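Local coordinates for major royal jelly protein 1 (Apis mellifera, PDB 5YYL) that is the most abundant protein of the royal jelly fed to bee larvae, binds sterol and probably has a nutritional function, at residues H172-N177 / G212-H217; M202-D207 / V278-F283. All coordinates share one frame; numbering follows the deposited sequence.

Both contacts are built around the four-stranded antiparallel blade 185-226 of the beta-propeller, and both are buried rather than surface contacts. Contact 1 joins strand 212-217 to the short helix that leads into this blade from the one before. Contact 2 joins strand 201-207 to the end of a strand and the following helix of the next blade. The two strands are neighbours in one sheet, paired for instance through Ile214 N and Ile205 O. Contact 1 is small and aliphatic, pressed against a backbone carbonyl. Contact 2 is larger and aromatic, with hydroxyls satisfied by residues beside it. Arg225 connects them, binding Val174 O in one and Asp207 OD2 in the other.

Contact 1. Residues H172-N177 / G212-H217; sequences HDVAVN and GLIVYH
Val174 and Ile214 meet where the connection between two blades of the beta-propeller lies against the third strand of the blade it leads into. Residues 172-175 form a single short helical turn after strand 163-169, the last strand of the preceding blade. Val174 and Ile214 make the closest approach of the two backbones, with CA atoms 6.8 Å apart. No hydrogen bond passes between the segments, and the contact rests on van der Waals packing.

The apolar part is carried mainly by one isoleucine. With CG1 anti to the carbonyl carbon and beside the backbone N (chi1 -55°), Ile214 sends its longer branch to the helical turn, while CG2 on the other branch faces Val174 CG2 at 4.3 Å. The extended end of the long branch brings CD1 to 4.4 Å from Ala175 CA. Ala175 therefore offers its backbone, its CB being directed away from the strand. Phe223 and Ile205 also pack on Ile214. Within the first segment, after Ala175 the chain leaves helical geometry, and Val176 CG2 lies over one face of the His172 ring, toward the rim.

Among the polar contacts, Asn177 OD1 is hydrogen-bonded to Thr179 OG1 and Thr180 N, which links Asn177 to the residues that follow it. Asn177 is a known N-glycosylation site, although no sugar is attached in this structure.

The carbonyl of Val174 takes part in both kinds of interaction. Ile214 CG1 and CD1 each lie 3.6 Å from Val174 O, an apolar flank on a polar atom, and this oxygen accepts a hydrogen bond from Arg225 NH1.

Contact 2. Residues M202-D207 / V278-F283; sequences MVYIAD and VNTEQF
Tyr204 reaches from the second strand of blade 185-226 to Thr280 and Phe283 of the next blade, a contact between adjacent blades of the propeller. Apolar and aromatic packing dominates. Tyr204 CE1 lies 3.6 Å from Phe283 CD1, which comes in at the edge of the tyrosine ring, and the two planes are inclined at 50°, an oblique pairing. Thr280 CG2 approaches Tyr204 CZ to 3.6 Å and also meets the Phe283 ring at its edge, in plane. Met202, bent at both chi2 and chi3, crosses Phe283 at a slant and brings CE to within 3.5 Å of Phe283 CB.

Hydrogen bonds shape the second segment. Asn279 OD1 accepts from Glu281 N at 2.7 Å, in the carbonyl plane, making an Asx turn that caps the entry to the helix. Phe283 N binds Thr280 O at 3.0 Å.

The hydroxyls of Tyr204 and Thr280 find their partners outside both segments. Gln191 serves both, with OE1 bonded to Tyr204 OH and NE2 to Thr280 OG1. The chemistry thus implies a mixed interface, in which the Gln191 amide is shared by two buried hydroxyls, with Asn263 O as a second partner of the threonine, while hydrocarbon packs between the blades beside it.

Contact 1. Residues H172-N177 / G212-H217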
loop_
_atom_site.group_PDB
_atom_site.type_symbol
_atom_site.label_atom_id
_atom_site.label_comp_id
_atom_site.label_asym_id
_atom_site.label_seq_id
_atom_site.Cartn_x
_atom_site.Cartn_y
_atom_site.Cartn_z
ATOM N N HIS A 172 5.715 -57.534 9.955
ATOM C CA HIS A 172 6.974 -58.282 9.924
ATOM C C HIS A 172 7.153 -59.113 8.639
ATOM O O HIS A 172 8.269 -59.264 8.151
ATOM C CB HIS A 172 7.067 -59.180 11.152
ATOM C CG HIS A 172 8.456 -59.623 11.469
ATOM N ND1 HIS A 172 9.274 -58.928 12.334
ATOM C CD2 HIS A 172 9.170 -60.694 11.048
ATOM C CE1 HIS A 172 10.435 -59.554 12.432
ATOM N NE2 HIS A 172 10.398 -60.628 11.663
ATOM N N ASP A 173 6.048 -59.634 8.102
ATOM C CA ASP A 173 5.998 -60.247 6.758
ATOM C C ASP A 173 6.828 -59.487 5.703
ATOM O O ASP A 173 7.563 -60.110 4.944
ATOM C CB ASP A 173 4.523 -60.377 6.288
ATOM C CG ASP A 173 4.356 -61.283 5.064
ATOM N N VAL A 174 6.717 -58.154 5.675
ATOM C CA VAL A 174 7.419 -57.305 4.679
ATOM C C VAL A 174 8.463 -56.337 5.229
ATOM O O VAL A 174 9.247 -55.799 4.476
ATOM C CB VAL A 174 6.425 -56.470 3.860
ATOM C CG1 VAL A 174 5.443 -57.386 3.146
ATOM C CG2 VAL A 174 5.688 -55.453 4.725
ATOM N N ALA A 175 8.492 -56.120 6.538
ATOM C CA ALA A 175 9.476 -55.228 7.178
ATOM C C ALA A 175 10.910 -55.759 7.158
ATOM O O ALA A 175 11.854 -54.991 7.250
ATOM C CB ALA A 175 9.065 -54.953 8.614
ATOM N N VAL A 176 11.063 -57.076 7.072
ATOM C CA VAL A 176 12.369 -57.730 7.126
ATOM C C VAL A 176 12.469 -58.733 5.981
ATOM O O VAL A 176 11.445 -59.221 5.458
ATOM C CB VAL A 176 12.567 -58.456 8.483
ATOM C CG1 VAL A 176 12.871 -57.450 9.599
ATOM C CG2 VAL A 176 11.380 -59.325 8.868
ATOM N N ASN A 177 13.703 -59.073 5.609
ATOM C CA ASN A 177 13.958 -60.189 4.688
ATOM C C ASN A 177 13.548 -61.513 5.366
ATOM O O ASN A 177 13.904 -61.750 6.523
ATOM C CB ASN A 177 15.431 -60.242 4.303
ATOM C CG ASN A 177 15.736 -61.365 3.337
ATOM O OD1 ASN A 177 16.653 -62.153 3.550
ATOM N ND2 ASN A 177 14.947 -61.453 2.270
ATOM N N GLY A 212 15.214 -54.722 0.026
ATOM C CA GLY A 212 13.870 -54.867 -0.534
ATOM C C GLY A 212 13.158 -53.536 -0.671
ATOM O O GLY A 212 13.589 -52.523 -0.120
ATOM N N LEU A 213 12.044 -53.557 -1.396
ATOM C CA LEU A 213 11.234 -52.375 -1.660
ATOM C C LEU A 213 9.783 -52.666 -1.253
ATOM O O LEU A 213 9.078 -53.394 -1.933
ATOM C CB LEU A 213 11.330 -52.039 -3.154
ATOM C CG LEU A 213 10.532 -50.865 -3.714
ATOM C CD1 LEU A 213 11.005 -49.547 -3.116
ATOM C CD2 LEU A 213 10.641 -50.832 -5.229
ATOM N N ILE A 214 9.340 -52.086 -0.144
ATOM C CA ILE A 214 7.948 -52.200 0.283
ATOM C C ILE A 214 7.090 -51.218 -0.530
ATOM O O ILE A 214 7.478 -50.069 -0.709
ATOM C CB ILE A 214 7.807 -51.895 1.775
ATOM C CG1 ILE A 214 8.747 -52.798 2.588
ATOM C CG2 ILE A 214 6.363 -52.070 2.217
ATOM C CD1 ILE A 214 9.071 -52.257 3.963
ATOM N N VAL A 215 5.932 -51.683 -1.022
ATOM C CA VAL A 215 4.970 -50.845 -1.753
ATOM C C VAL A 215 3.610 -50.888 -1.058
ATOM O O VAL A 215 2.917 -51.895 -1.114
ATOM C CB VAL A 215 4.804 -51.295 -3.212
ATOM N N TYR A 216 3.241 -49.782 -0.405
ATOM C CA TYR A 216 2.002 -49.658 0.387
ATOM C C TYR A 216 0.899 -49.000 -0.433
ATOM O O TYR A 216 1.165 -48.139 -1.261
ATOM C CB TYR A 216 2.272 -48.848 1.664
ATOM C CG TYR A 216 1.063 -48.395 2.471
ATOM C CD1 TYR A 216 0.529 -49.197 3.472
ATOM C CD2 TYR A 216 0.484 -47.134 2.266
ATOM C CE1 TYR A 216 -0.557 -48.775 4.236
ATOM C CE2 TYR A 216 -0.608 -46.703 3.021
ATOM C CZ TYR A 216 -1.123 -47.523 4.007
ATOM O OH TYR A 216 -2.191 -47.106 4.766
ATOM N N HIS A 217 -0.339 -49.430 -0.187
ATOM C CA HIS A 217 -1.536 -48.862 -0.828
ATOM C C HIS A 217 -2.466 -48.270 0.232
ATOM O O HIS A 217 -2.898 -48.975 1.129
ATOM C CB HIS A 217 -2.295 -49.911 -1.653
ATOM C CG HIS A 217 -1.481 -50.556 -2.736
ATOM N ND1 HIS A 217 -1.308 -49.993 -3.983
ATOM C CD2 HIS A 217 -0.755 -51.701 -2.739
ATOM C CE1 HIS A 217 -0.541 -50.780 -4.718
ATOM N NE2 HIS A 217 -0.187 -51.821 -3.984
#

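Contact 2. Residues M202-D207 / V278-F283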
loop_
_atom_site.group_PDB
_atom_site.type_symbol
_atom_site.label_atom_id
_atom_site.label_comp_id
_atom_site.label_asym_id
_atom_site.label_seq_id
_atom_site.Cartn_x
_atom_site.Cartn_y
_atom_site.Cartn_z
ATOM N N MET A 202 0.157 -43.883 -2.926
ATOM C CA MET A 202 1.068 -45.017 -2.881
ATOM C C MET A 202 2.344 -44.574 -2.188
ATOM O O MET A 202 2.936 -43.589 -2.583
ATOM C CB MET A 202 1.408 -45.475 -4.306
ATOM C CG MET A 202 0.215 -45.775 -5.198
ATOM S SD MET A 202 -0.212 -47.523 -5.273
ATOM C CE MET A 202 1.029 -48.079 -6.423
ATOM N N VAL A 203 2.755 -45.292 -1.144
ATOM C CA VAL A 203 4.042 -45.049 -0.471
ATOM C C VAL A 203 5.065 -46.091 -0.930
ATOM O O VAL A 203 4.688 -47.169 -1.351
ATOM C CB VAL A 203 3.867 -45.036 1.057
ATOM C CG1 VAL A 203 5.187 -44.931 1.787
ATOM C CG2 VAL A 203 2.991 -43.861 1.446
ATOM N N TYR A 204 6.343 -45.733 -0.897
ATOM C CA TYR A 204 7.437 -46.645 -1.232
ATOM C C TYR A 204 8.501 -46.577 -0.152
ATOM O O TYR A 204 8.962 -45.486 0.171
ATOM C CB TYR A 204 8.046 -46.259 -2.573
ATOM C CG TYR A 204 7.038 -46.196 -3.686
ATOM C CD1 TYR A 204 6.696 -47.334 -4.409
ATOM C CD2 TYR A 204 6.415 -44.997 -4.018
ATOM C CE1 TYR A 204 5.770 -47.277 -5.439
ATOM C CE2 TYR A 204 5.474 -44.932 -5.045
ATOM C CZ TYR A 204 5.159 -46.075 -5.744
ATOM O OH TYR A 204 4.236 -46.029 -6.742
ATOM N N ILE A 205 8.884 -47.728 0.405
ATOM C CA ILE A 205 9.799 -47.767 1.544
ATOM C C ILE A 205 10.973 -48.703 1.259
ATOM O O ILE A 205 10.795 -49.910 1.157
ATOM C CB ILE A 205 9.064 -48.197 2.829
ATOM C CG1 ILE A 205 7.863 -47.278 3.082
ATOM C CG2 ILE A 205 9.991 -48.157 4.030
ATOM C CD1 ILE A 205 6.851 -47.826 4.073
ATOM N N ALA A 206 12.175 -48.140 1.138
ATOM C CA ALA A 206 13.375 -48.947 0.893
ATOM C C ALA A 206 13.866 -49.514 2.195
ATOM O O ALA A 206 13.758 -48.848 3.219
ATOM C CB ALA A 206 14.463 -48.106 0.271
ATOM N N ASP A 207 14.422 -50.726 2.141
ATOM C CA ASP A 207 14.998 -51.427 3.299
ATOM C C ASP A 207 16.464 -51.760 2.988
ATOM O O ASP A 207 16.765 -52.771 2.378
ATOM C CB ASP A 207 14.175 -52.706 3.571
ATOM C CG ASP A 207 14.795 -53.634 4.645
ATOM O OD1 ASP A 207 15.764 -53.249 5.354
ATOM O OD2 ASP A 207 14.299 -54.779 4.774
ATOM N N VAL A 278 12.758 -47.777 -11.170
ATOM C CA VAL A 278 11.579 -48.566 -11.518
ATOM C C VAL A 278 10.445 -47.603 -11.836
ATOM O O VAL A 278 10.198 -46.687 -11.066
ATOM C CB VAL A 278 11.188 -49.520 -10.374
ATOM C CG1 VAL A 278 10.754 -48.803 -9.103
ATOM C CG2 VAL A 278 10.080 -50.464 -10.797
ATOM N N ASN A 279 9.771 -47.793 -12.971
ATOM C CA ASN A 279 8.556 -47.017 -13.225
ATOM C C ASN A 279 7.443 -47.548 -12.323
ATOM O O ASN A 279 7.301 -48.760 -12.134
ATOM C CB ASN A 279 8.120 -47.051 -14.687
ATOM C CG ASN A 279 7.012 -46.043 -14.983
ATOM O OD1 ASN A 279 5.870 -46.183 -14.520
ATOM N ND2 ASN A 279 7.349 -45.010 -15.742
ATOM N N THR A 280 6.657 -46.622 -11.776
ATOM C CA THR A 280 5.621 -46.944 -10.805
ATOM C C THR A 280 4.226 -47.155 -11.413
ATOM O O THR A 280 3.332 -47.623 -10.705
ATOM C CB THR A 280 5.531 -45.862 -9.709
ATOM O OG1 THR A 280 5.304 -44.588 -10.318
ATOM C CG2 THR A 280 6.808 -45.807 -8.911
ATOM N N GLU A 281 4.022 -46.838 -12.693
ATOM C CA GLU A 281 2.776 -47.243 -13.384
ATOM C C GLU A 281 2.555 -48.775 -13.319
ATOM O O GLU A 281 1.420 -49.242 -13.257
ATOM C CB GLU A 281 2.750 -46.751 -14.840
ATOM C CG GLU A 281 2.751 -45.232 -14.985
ATOM N N GLN A 282 3.655 -49.525 -13.308
ATOM C CA GLN A 282 3.663 -50.968 -13.017
ATOM C C GLN A 282 2.895 -51.371 -11.746
ATOM O O GLN A 282 2.206 -52.399 -11.711
ATOM C CB GLN A 282 5.106 -51.467 -12.855
ATOM C CG GLN A 282 5.991 -51.373 -14.091
ATOM C CD GLN A 282 7.334 -52.034 -13.869
ATOM O OE1 GLN A 282 7.398 -53.242 -13.630
ATOM N NE2 GLN A 282 8.418 -51.259 -13.952
ATOM N N PHE A 283 3.045 -50.573 -10.695
ATOM C CA PHE A 283 2.407 -50.832 -9.396
ATOM C C PHE A 283 0.928 -50.403 -9.375
ATOM O O PHE A 283 0.169 -50.939 -8.582
ATOM C CB PHE A 283 3.198 -50.151 -8.259
ATOM C CG PHE A 283 4.676 -50.453 -8.271
ATOM C CD1 PHE A 283 5.607 -49.426 -8.298
ATOM C CD2 PHE A 283 5.134 -51.759 -8.274
ATOM C CE1 PHE A 283 6.967 -49.694 -8.315
ATOM C CE2 PHE A 283 6.489 -52.034 -8.292
ATOM C CZ PHE A 283 7.411 -51.002 -8.314
#